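Local coordinates for protein pyridoxal 5'-phosphate synthase subunit PdxT (Thermus thermophilus, PDB 2YWD) that probably hydrolyses glutamine to glutamate and ammonia, the ammonia passing to the partner synthase subunit for the assembly of pyridoxal 5'-phosphate, at residues Lys89-Tyr94 against Val107-Phe112; Gly83-Ala88 against Pro95-Leu100; Gly129-Val134 against Asp178-Arg183; Arg15-Ala20 against His172-Glu177. All coordinates share one frame; numbering follows the deposited sequence.

Overall arrangement
The four contacts fall into two touching pairs: contacts 1 and 2, with centres about 9 Å apart, and contacts 3 and 4, about 10 Å apart. Between the pairs, centres are 21 to 24 Å apart. Contacts 2 and 4 are the buried ones. In contact 2 a loop packs on helix 82-87 through an indole face, and in contact 4 helix 14-22 packs on the loop carrying the predicted charge-relay pair through an imidazole face. Contacts 1 and 3 are only partly buried, and there strand backbone and arginine side chains do more of the work. Q97 hands contact 2 on to the predicted glutamine-binding R109 of contact 1, while H182 and H17 join contact 3 to contact 4.

Contact 1. Residues Lys89-Tyr94 against Val107-Phe112; sequences KEIVGY and VERNAF
A parallel beta bridge between I91 and V107 attaches the short edge strand 90-91 to strand 103-108, the middle strand of a small mixed sheet. V107 N gives a nearly straight hydrogen bond to E90 O at 2.9 Å, and V107 O receives V92 N at 2.8 Å. Beyond the bridge a water continues the pairing, donating to V92 O and accepting from R109 N, and V92 CB lies against E108 CG at 3.8 Å. The type II turn from I91 to Y94 then brings the Y94 ring over to R109, a residue predicted to bind the substrate glutamine. The arginine chain bends at chi3 (41°), which turns NE off its extended course, and R109 CD rests 4.0 Å from I91 CG2. The guanidinium lies flat on the phenol as a cation-pi stack, planes 23° apart and R109 CZ 4.1 Å from the Y94 ring centroid, with R109 NH1 directly over the ring centre. NH1 also donates to Q97 OE1, which fixes its rotation. An alanine in place of R109 would probably leave Q97 OE1 without this donor and the Y94 ring, having lost its cationic cover, freer to turn. Around the contact, E108 pairs with R142 on strand 140-144, I91 and V107 pack on I85 of helix 82-87, and R109 touches S50 and T51 of helix 50-59.

Contact 2. Residues Gly83-Ala88 against Pro95-Leu100; sequences GAIWLA and PEQPRL
W86 and L100 both hold CG anti to the backbone N (chi1 -172° and 177°). With CG so placed in each residue, the two side chains cross obliquely. L100 CB sits squarely above the six-membered ring of W86, 3.7 Å from its centroid and almost equally far from all six atoms, a CH-pi contact. L100 CD2 reaches on to W86 CZ3 at 3.7 Å and to L87 CD2 at 3.9 Å. R99 instead has CG between the backbone N and the carbonyl carbon (chi1 61°), and from there the chain runs extended to NE, with R99 CD 3.0 Å from A88 O. R99 NH1 donates to Q97 O at 2.7 Å, on a lone pair, and to P95 O at 3.1 Å, from above that carbonyl plane, bonds that tie the loop to itself; R99 NH2 bonds K89 O. Q97 NE2 lies 3.8 Å from I85 CG2 and bonds S50, the other end of the amide going to R109. The helix is 82-87, which follows the predicted nucleophile C81. In its last turn, W86 O accepts from L100 N at 2.8 Å, a loop amide in place of a helical one. P98 O is buried without a partner. The guanidinium is bound mostly by neutral backbone carbonyls, E90 being a weak, distant ion pair; its charge beside the C-terminal end of the helix would probably suit the helix dipole.

Contact 3. Residues Gly129-Val134 against Asp178-Arg183; sequences GSFHGV and DPRLHR
S130 and R180 make the direct polar link between strand 129-136 and helix 180-189. R180 NH2 donates to S130 O at 2.6 Å, nearly along the C=O axis, and the oxygen lies close to the guanidinium plane. The ionic part lies beside it: a bend at chi3 (-59°) brings R180 NE round to the D178 carboxylate. Two nitrogens of R180 then grip D178 side-on, NH2 to OD2 at 2.8 Å and NE to OD1 at 3.1 Å, each on a syn lone pair. D178 OD1 also takes R180 N at 3.0 Å, a capping bond at the start of the helix. A water extends the polar set, accepting from H132 N and donating to D178 OD2. Apolar contact comes from F131, whose ring has L181 CB over one face, 3.9 Å from F131 CE1. The D178 carboxylate meets the ring obliquely, planes 42° apart, with D178 CG 3.4 Å from F131 CE1. F131 also touches P173, close to the predicted catalytic histidine and glutamate. An alanine in place of D178 would probably leave the R180 guanidinium without its countercharge and able to swing off S130 O, and the first helical N-H without its cap. With each oxygen receiving at least two N-H donors and a full cation alongside, the D178 carboxylate is likely to stay ionised, and one arginine ties the helix start to the strand of the hairpin formed with 118-125.

Contact 4. Residues Arg15-Ala20 against His172-Glu177; sequences REHKEA and HPELTE
H17 and E174 stack across the contact. E174 CB lies over one face of the H17 imidazole, 3.7 Å from the ring centroid, in a CH-pi contact. The carboxylate continues over the same ring, its plane turned by only 23° and E174 CD 3.4 Å from H17 NE2. Two torsions build this overlap: E174 CG stands between the backbone N and the carbonyl carbon (chi1 78°), and chi2 (-78°) folds CD back.

Apolar packing fills in around the stack. E16 CB touches E174 CG at 3.5 Å, E16 CG meets L175 CD2 at 3.9 Å, and A20 CB faces the backbone of the short 3-10 turn at 173-174.

That turn belongs to the active-site loop of a class I glutamine amidotransferase, in which H172 and E174 are predicted to form a charge relay with the nucleophile C81. The relay bond is here: H172 ND1, with the carboxylate near its ring plane, donates to E174 OE2 at 2.7 Å, on the syn side though tilted from the carboxylate plane. H17 would then be a second-shell residue, stacked on the predicted relay carboxylate, its own ring held by T80 at NE2 and by H182 at ND1.

Other hydrogen bonds lie around the stack; one water crosses the contact, and the rest are within each segment. The water donates to E16 O at 2.7 Å and E174 O at 2.8 Å, bridging helix 14-22 and the turn. T176 OG1 gives its proton to P173 O, which also accepts from T176 N. E16 OE2 takes both NE and NH2 of R15, a side-on salt bridge with NH2 at 3.0 Å.

Contact 1. Residues Lys89-Tyr94 against Val107-Phe112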
# COMPACT_ATOMS: atom_id res chain seq x y z
N LYS A 89 2.18 11.70 1.92
CA LYS A 89 2.12 13.11 1.58
C LYS A 89 3.54 13.66 1.42
O LYS A 89 3.78 14.54 0.59
CB LYS A 89 1.38 13.89 2.68
CG LYS A 89 1.29 15.39 2.40
CD LYS A 89 0.21 16.04 3.24
CE LYS A 89 -1.17 15.53 2.87
NZ LYS A 89 -1.54 15.85 1.46
N GLU A 90 4.47 13.13 2.22
CA GLU A 90 5.86 13.57 2.15
C GLU A 90 6.83 12.40 2.09
O GLU A 90 6.73 11.45 2.87
CB GLU A 90 6.22 14.43 3.37
CG GLU A 90 5.45 15.74 3.52
CD GLU A 90 5.65 16.70 2.36
OE1 GLU A 90 6.71 16.64 1.71
OE2 GLU A 90 4.74 17.51 2.10
N ILE A 91 7.76 12.47 1.15
CA ILE A 91 8.79 11.45 1.00
C ILE A 91 10.08 12.16 1.37
O ILE A 91 10.52 13.07 0.66
CB ILE A 91 8.88 10.92 -0.44
CG1 ILE A 91 7.55 10.26 -0.83
CG2 ILE A 91 10.03 9.93 -0.56
CD1 ILE A 91 7.51 9.76 -2.26
N VAL A 92 10.68 11.75 2.48
CA VAL A 92 11.92 12.37 2.96
C VAL A 92 13.04 12.38 1.92
O VAL A 92 13.44 11.34 1.41
CB VAL A 92 12.43 11.65 4.22
CG1 VAL A 92 13.67 12.36 4.77
CG2 VAL A 92 11.33 11.59 5.27
N GLY A 93 13.53 13.58 1.60
CA GLY A 93 14.61 13.71 0.64
C GLY A 93 14.20 13.79 -0.83
O GLY A 93 15.04 14.08 -1.68
N TYR A 94 12.92 13.53 -1.11
CA TYR A 94 12.40 13.57 -2.48
C TYR A 94 11.06 14.30 -2.50
O TYR A 94 10.03 13.73 -2.85
CB TYR A 94 12.21 12.14 -3.00
CG TYR A 94 13.49 11.35 -3.06
CD1 TYR A 94 14.36 11.46 -4.14
CD2 TYR A 94 13.86 10.51 -2.00
CE1 TYR A 94 15.57 10.76 -4.17
CE2 TYR A 94 15.06 9.82 -2.02
CZ TYR A 94 15.91 9.94 -3.10
OH TYR A 94 17.09 9.24 -3.12
N VAL A 107 7.50 9.52 4.89
CA VAL A 107 8.14 8.23 4.67
C VAL A 107 9.51 8.38 4.04
O VAL A 107 9.70 9.15 3.10
CB VAL A 107 7.29 7.34 3.74
CG1 VAL A 107 8.04 6.05 3.43
CG2 VAL A 107 5.95 7.03 4.39
N GLU A 108 10.48 7.64 4.57
CA GLU A 108 11.83 7.68 4.02
C GLU A 108 12.08 6.34 3.34
O GLU A 108 11.93 5.28 3.95
CB GLU A 108 12.87 7.92 5.11
CG GLU A 108 14.23 8.30 4.55
CD GLU A 108 15.30 8.45 5.61
OE1 GLU A 108 14.96 8.57 6.80
OE2 GLU A 108 16.50 8.46 5.23
N ARG A 109 12.46 6.39 2.07
CA ARG A 109 12.72 5.19 1.29
C ARG A 109 13.92 4.39 1.81
O ARG A 109 14.90 4.98 2.27
CB ARG A 109 12.95 5.58 -0.17
CG ARG A 109 11.68 6.02 -0.91
CD ARG A 109 12.01 6.80 -2.17
NE ARG A 109 13.13 6.21 -2.89
CZ ARG A 109 13.74 6.77 -3.93
NH1 ARG A 109 13.34 7.95 -4.39
NH2 ARG A 109 14.78 6.16 -4.49
N ASN A 110 13.81 3.06 1.76
CA ASN A 110 14.87 2.13 2.16
C ASN A 110 15.76 2.71 3.26
O ASN A 110 16.97 2.90 3.07
CB ASN A 110 15.69 1.77 0.91
CG ASN A 110 16.73 0.70 1.17
OD1 ASN A 110 16.60 -0.09 2.09
ND2 ASN A 110 17.75 0.66 0.32
N ALA A 111 15.17 2.94 4.43
CA ALA A 111 15.88 3.57 5.53
C ALA A 111 16.09 2.77 6.82
O ALA A 111 16.40 3.36 7.85
CB ALA A 111 15.18 4.89 5.87
N PHE A 112 15.95 1.44 6.77
CA PHE A 112 16.13 0.64 7.98
C PHE A 112 17.56 0.54 8.51
O PHE A 112 17.77 0.19 9.67
CB PHE A 112 15.57 -0.76 7.79
CG PHE A 112 14.19 -0.93 8.33
CD1 PHE A 112 13.08 -0.74 7.51
CD2 PHE A 112 14.00 -1.24 9.67
CE1 PHE A 112 11.79 -0.87 8.02
CE2 PHE A 112 12.72 -1.37 10.19
CZ PHE A 112 11.61 -1.18 9.37
O HOH W 1 13.35 8.74 0.96

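Contact 2. Residues Gly83-Ala88 against Pro95-Leu100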
# COMPACT_ATOMS: atom_id res chain seq x y z
N GLY A 83 3.90 1.05 -2.80
CA GLY A 83 2.55 1.58 -2.67
C GLY A 83 2.40 2.48 -1.46
O GLY A 83 1.64 3.46 -1.50
N ALA A 84 3.09 2.16 -0.36
CA ALA A 84 3.03 2.97 0.85
C ALA A 84 3.72 4.31 0.59
O ALA A 84 3.27 5.36 1.05
CB ALA A 84 3.70 2.25 2.02
N ILE A 85 4.83 4.25 -0.14
CA ILE A 85 5.57 5.46 -0.48
C ILE A 85 4.70 6.36 -1.37
O ILE A 85 4.63 7.57 -1.16
CB ILE A 85 6.87 5.09 -1.23
CG1 ILE A 85 7.82 4.34 -0.28
CG2 ILE A 85 7.55 6.34 -1.77
CD1 ILE A 85 8.96 3.62 -1.00
N TRP A 86 4.04 5.75 -2.35
CA TRP A 86 3.17 6.48 -3.28
C TRP A 86 2.05 7.21 -2.54
O TRP A 86 1.64 8.31 -2.94
CB TRP A 86 2.56 5.50 -4.28
CG TRP A 86 1.80 6.15 -5.39
CD1 TRP A 86 2.32 6.92 -6.40
CD2 TRP A 86 0.39 6.07 -5.63
NE1 TRP A 86 1.31 7.33 -7.25
CE2 TRP A 86 0.12 6.82 -6.80
CE3 TRP A 86 -0.68 5.44 -4.97
CZ2 TRP A 86 -1.17 6.95 -7.33
CZ3 TRP A 86 -1.97 5.58 -5.49
CH2 TRP A 86 -2.20 6.33 -6.66
N LEU A 87 1.54 6.60 -1.47
CA LEU A 87 0.46 7.19 -0.69
C LEU A 87 0.88 8.36 0.21
O LEU A 87 0.09 9.25 0.49
CB LEU A 87 -0.21 6.12 0.18
CG LEU A 87 -0.96 4.98 -0.52
CD1 LEU A 87 -1.28 3.87 0.49
CD2 LEU A 87 -2.24 5.52 -1.14
N ALA A 88 2.14 8.34 0.65
CA ALA A 88 2.67 9.36 1.55
C ALA A 88 2.64 10.80 1.05
O ALA A 88 3.03 11.10 -0.08
CB ALA A 88 4.09 9.00 1.96
N PRO A 95 11.07 15.58 -2.12
CA PRO A 95 9.84 16.39 -2.09
C PRO A 95 9.05 16.45 -3.40
O PRO A 95 7.83 16.59 -3.38
CB PRO A 95 10.34 17.76 -1.65
CG PRO A 95 11.73 17.80 -2.18
CD PRO A 95 12.24 16.42 -1.84
N GLU A 96 9.74 16.33 -4.53
CA GLU A 96 9.06 16.41 -5.81
C GLU A 96 8.75 15.07 -6.47
O GLU A 96 8.32 15.04 -7.63
CB GLU A 96 9.85 17.30 -6.77
CG GLU A 96 9.96 18.75 -6.31
CD GLU A 96 8.63 19.33 -5.88
OE1 GLU A 96 7.66 19.29 -6.68
OE2 GLU A 96 8.53 19.82 -4.73
N GLN A 97 8.96 13.97 -5.76
CA GLN A 97 8.68 12.66 -6.34
C GLN A 97 7.19 12.51 -6.61
O GLN A 97 6.36 12.72 -5.72
CB GLN A 97 9.15 11.54 -5.40
CG GLN A 97 8.95 10.15 -6.00
CD GLN A 97 9.62 9.05 -5.19
OE1 GLN A 97 10.78 9.18 -4.79
NE2 GLN A 97 8.90 7.96 -4.96
N PRO A 98 6.83 12.13 -7.84
CA PRO A 98 5.42 11.94 -8.22
C PRO A 98 4.75 10.95 -7.27
O PRO A 98 5.27 9.86 -7.05
CB PRO A 98 5.51 11.40 -9.64
CG PRO A 98 6.77 12.03 -10.16
CD PRO A 98 7.71 11.89 -9.00
N ARG A 99 3.62 11.34 -6.69
CA ARG A 99 2.91 10.47 -5.76
C ARG A 99 1.50 10.97 -5.51
O ARG A 99 1.17 12.10 -5.87
CB ARG A 99 3.66 10.43 -4.43
CG ARG A 99 3.78 11.79 -3.76
CD ARG A 99 4.64 11.71 -2.51
NE ARG A 99 4.74 12.98 -1.80
CZ ARG A 99 5.51 14.00 -2.18
NH1 ARG A 99 6.26 13.89 -3.27
NH2 ARG A 99 5.54 15.11 -1.47
N LEU A 100 0.67 10.13 -4.90
CA LEU A 100 -0.71 10.50 -4.59
C LEU A 100 -0.71 11.47 -3.41
O LEU A 100 -1.34 12.53 -3.46
CB LEU A 100 -1.55 9.26 -4.23
CG LEU A 100 -2.99 9.54 -3.81
CD1 LEU A 100 -3.73 10.28 -4.93
CD2 LEU A 100 -3.70 8.23 -3.48

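Contact 3. Residues Gly129-Val134 against Asp178-Arg183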
# COMPACT_ATOMS: atom_id res chain seq x y z
N GLY A 129 -4.15 -10.07 14.65
CA GLY A 129 -3.36 -11.03 15.40
C GLY A 129 -1.94 -11.09 14.88
O GLY A 129 -1.46 -10.12 14.28
N SER A 130 -1.26 -12.21 15.08
CA SER A 130 0.11 -12.36 14.62
C SER A 130 0.18 -12.52 13.10
O SER A 130 -0.55 -13.33 12.52
CB SER A 130 0.76 -13.57 15.28
OG SER A 130 2.09 -13.76 14.82
N PHE A 131 1.05 -11.75 12.45
CA PHE A 131 1.20 -11.81 11.00
C PHE A 131 2.69 -11.77 10.65
O PHE A 131 3.44 -10.97 11.21
CB PHE A 131 0.50 -10.62 10.35
CG PHE A 131 0.34 -10.76 8.85
CD1 PHE A 131 -0.76 -11.42 8.32
CD2 PHE A 131 1.30 -10.25 7.99
CE1 PHE A 131 -0.90 -11.59 6.93
CE2 PHE A 131 1.18 -10.41 6.60
CZ PHE A 131 0.08 -11.08 6.07
N HIS A 132 3.10 -12.64 9.73
CA HIS A 132 4.50 -12.72 9.32
C HIS A 132 4.86 -11.57 8.38
O HIS A 132 4.37 -11.51 7.25
CB HIS A 132 4.77 -14.05 8.62
CG HIS A 132 6.22 -14.30 8.32
ND1 HIS A 132 7.17 -14.40 9.31
CD2 HIS A 132 6.87 -14.44 7.14
CE1 HIS A 132 8.35 -14.60 8.75
NE2 HIS A 132 8.20 -14.63 7.44
N GLY A 133 5.73 -10.68 8.84
CA GLY A 133 6.13 -9.54 8.04
C GLY A 133 7.40 -9.74 7.23
O GLY A 133 8.46 -10.04 7.78
N VAL A 134 7.29 -9.58 5.91
CA VAL A 134 8.42 -9.73 5.00
C VAL A 134 8.86 -8.34 4.55
O VAL A 134 8.11 -7.62 3.89
CB VAL A 134 8.03 -10.58 3.77
CG1 VAL A 134 9.20 -10.65 2.79
CG2 VAL A 134 7.63 -11.99 4.22
N ASP A 178 -0.57 -16.02 3.74
CA ASP A 178 -1.59 -15.60 4.70
C ASP A 178 -2.39 -14.46 4.07
O ASP A 178 -1.87 -13.37 3.85
CB ASP A 178 -0.90 -15.11 5.98
CG ASP A 178 -1.87 -14.84 7.11
OD1 ASP A 178 -3.06 -14.61 6.84
OD2 ASP A 178 -1.42 -14.85 8.28
N PRO A 179 -3.69 -14.69 3.79
CA PRO A 179 -4.53 -13.65 3.17
C PRO A 179 -5.32 -12.78 4.15
O PRO A 179 -6.11 -11.95 3.73
CB PRO A 179 -5.45 -14.47 2.28
CG PRO A 179 -5.76 -15.64 3.18
CD PRO A 179 -4.40 -15.98 3.79
N ARG A 180 -5.09 -12.97 5.45
CA ARG A 180 -5.83 -12.21 6.45
C ARG A 180 -5.69 -10.70 6.41
O ARG A 180 -6.63 -9.98 6.75
CB ARG A 180 -5.49 -12.73 7.85
CG ARG A 180 -6.07 -14.11 8.15
CD ARG A 180 -5.72 -14.51 9.56
NE ARG A 180 -4.27 -14.55 9.73
CZ ARG A 180 -3.65 -14.25 10.85
NH1 ARG A 180 -4.34 -13.89 11.93
NH2 ARG A 180 -2.32 -14.31 10.90
N LEU A 181 -4.52 -10.19 6.02
CA LEU A 181 -4.36 -8.74 5.95
C LEU A 181 -5.11 -8.23 4.72
O LEU A 181 -5.68 -7.14 4.73
CB LEU A 181 -2.88 -8.35 5.90
CG LEU A 181 -2.57 -6.85 5.98
CD1 LEU A 181 -3.40 -6.19 7.09
CD2 LEU A 181 -1.07 -6.66 6.25
N HIS A 182 -5.12 -9.03 3.65
CA HIS A 182 -5.85 -8.64 2.44
C HIS A 182 -7.35 -8.63 2.74
O HIS A 182 -8.07 -7.73 2.30
CB HIS A 182 -5.56 -9.60 1.29
CG HIS A 182 -4.25 -9.35 0.61
ND1 HIS A 182 -3.04 -9.70 1.18
CD2 HIS A 182 -3.95 -8.79 -0.59
CE1 HIS A 182 -2.06 -9.35 0.36
NE2 HIS A 182 -2.59 -8.80 -0.72
N ARG A 183 -7.82 -9.63 3.48
CA ARG A 183 -9.24 -9.70 3.82
C ARG A 183 -9.61 -8.50 4.71
O ARG A 183 -10.67 -7.90 4.55
CB ARG A 183 -9.56 -11.01 4.55
CG ARG A 183 -11.00 -11.11 5.08
CD ARG A 183 -12.03 -10.94 3.97
NE ARG A 183 -12.14 -12.13 3.13
CZ ARG A 183 -12.83 -12.17 1.99
NH1 ARG A 183 -13.46 -11.09 1.55
NH2 ARG A 183 -12.90 -13.30 1.30
O HOH W 2 1.30 -14.74 8.75

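Contact 4. Residues Arg15-Ala20 against His172-Glu177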
# COMPACT_ATOMS: atom_id res chain seq x y z
N ARG A 15 1.66 -9.01 -9.62
CA ARG A 15 1.38 -10.44 -9.76
C ARG A 15 1.15 -11.10 -8.41
O ARG A 15 0.16 -11.81 -8.21
CB ARG A 15 2.55 -11.13 -10.48
CG ARG A 15 2.45 -12.65 -10.59
CD ARG A 15 3.71 -13.21 -11.26
NE ARG A 15 4.91 -12.91 -10.49
CZ ARG A 15 6.15 -12.90 -10.98
NH1 ARG A 15 6.36 -13.16 -12.26
NH2 ARG A 15 7.17 -12.61 -10.18
N GLU A 16 2.06 -10.86 -7.47
CA GLU A 16 1.95 -11.45 -6.13
C GLU A 16 0.66 -11.08 -5.40
O GLU A 16 0.11 -11.90 -4.65
CB GLU A 16 3.16 -11.05 -5.28
CG GLU A 16 4.46 -11.78 -5.59
CD GLU A 16 5.03 -11.44 -6.96
OE1 GLU A 16 4.69 -10.38 -7.53
OE2 GLU A 16 5.85 -12.24 -7.46
N HIS A 17 0.17 -9.86 -5.60
CA HIS A 17 -1.07 -9.44 -4.95
C HIS A 17 -2.28 -10.13 -5.59
O HIS A 17 -3.23 -10.50 -4.90
CB HIS A 17 -1.24 -7.92 -5.01
CG HIS A 17 -0.52 -7.18 -3.92
ND1 HIS A 17 -0.93 -7.23 -2.60
CD2 HIS A 17 0.56 -6.38 -3.95
CE1 HIS A 17 -0.12 -6.48 -1.87
NE2 HIS A 17 0.79 -5.95 -2.66
N LYS A 18 -2.24 -10.31 -6.91
CA LYS A 18 -3.33 -10.99 -7.60
C LYS A 18 -3.43 -12.42 -7.08
O LYS A 18 -4.52 -12.93 -6.84
CB LYS A 18 -3.09 -11.01 -9.11
CG LYS A 18 -3.03 -9.64 -9.76
CD LYS A 18 -2.85 -9.75 -11.28
CE LYS A 18 -4.12 -10.24 -11.97
NZ LYS A 18 -4.54 -11.61 -11.55
N GLU A 19 -2.28 -13.06 -6.90
CA GLU A 19 -2.23 -14.43 -6.40
C GLU A 19 -2.75 -14.49 -4.97
O GLU A 19 -3.51 -15.40 -4.62
CB GLU A 19 -0.80 -14.96 -6.44
CG GLU A 19 -0.24 -15.11 -7.84
CD GLU A 19 1.23 -15.48 -7.84
OE1 GLU A 19 1.80 -15.68 -8.94
OE2 GLU A 19 1.82 -15.56 -6.74
N ALA A 20 -2.36 -13.52 -4.16
CA ALA A 20 -2.80 -13.48 -2.77
C ALA A 20 -4.32 -13.28 -2.72
O ALA A 20 -4.99 -13.88 -1.88
CB ALA A 20 -2.10 -12.34 -2.02
N HIS A 172 5.63 -6.75 2.98
CA HIS A 172 4.90 -7.41 1.90
C HIS A 172 3.99 -8.56 2.32
O HIS A 172 4.42 -9.71 2.37
CB HIS A 172 5.89 -7.95 0.87
CG HIS A 172 6.74 -6.89 0.23
ND1 HIS A 172 6.37 -6.25 -0.94
CD2 HIS A 172 7.94 -6.37 0.58
CE1 HIS A 172 7.31 -5.39 -1.28
NE2 HIS A 172 8.27 -5.44 -0.37
N PRO A 173 2.72 -8.27 2.63
CA PRO A 173 1.83 -9.36 3.03
C PRO A 173 1.61 -10.35 1.89
O PRO A 173 1.33 -11.53 2.12
CB PRO A 173 0.54 -8.63 3.42
CG PRO A 173 0.55 -7.43 2.51
CD PRO A 173 2.00 -6.98 2.60
N GLU A 174 1.76 -9.86 0.66
CA GLU A 174 1.57 -10.70 -0.52
C GLU A 174 2.73 -11.68 -0.72
O GLU A 174 2.67 -12.55 -1.59
CB GLU A 174 1.41 -9.84 -1.79
CG GLU A 174 2.71 -9.27 -2.34
CD GLU A 174 3.23 -8.06 -1.58
OE1 GLU A 174 2.70 -7.75 -0.49
OE2 GLU A 174 4.19 -7.42 -2.08
N LEU A 175 3.78 -11.54 0.08
CA LEU A 175 4.92 -12.44 -0.03
C LEU A 175 4.80 -13.58 0.97
O LEU A 175 5.78 -14.29 1.26
CB LEU A 175 6.24 -11.69 0.15
CG LEU A 175 6.59 -10.80 -1.05
CD1 LEU A 175 7.97 -10.20 -0.87
CD2 LEU A 175 6.53 -11.63 -2.33
N THR A 176 3.59 -13.76 1.50
CA THR A 176 3.28 -14.83 2.43
C THR A 176 2.02 -15.45 1.83
O THR A 176 1.43 -14.90 0.90
CB THR A 176 2.92 -14.32 3.84
OG1 THR A 176 1.62 -13.71 3.83
CG2 THR A 176 3.95 -13.30 4.32
N GLU A 177 1.59 -16.59 2.36
CA GLU A 177 0.38 -17.22 1.86
C GLU A 177 -0.80 -16.90 2.77
O GLU A 177 -1.90 -17.43 2.58
CB GLU A 177 0.58 -18.74 1.75
CG GLU A 177 1.65 -19.12 0.74
CD GLU A 177 1.52 -20.56 0.28
OE1 GLU A 177 0.44 -20.92 -0.23
OE2 GLU A 177 2.50 -21.33 0.44
O HOH W 3 1.20 -14.01 -3.45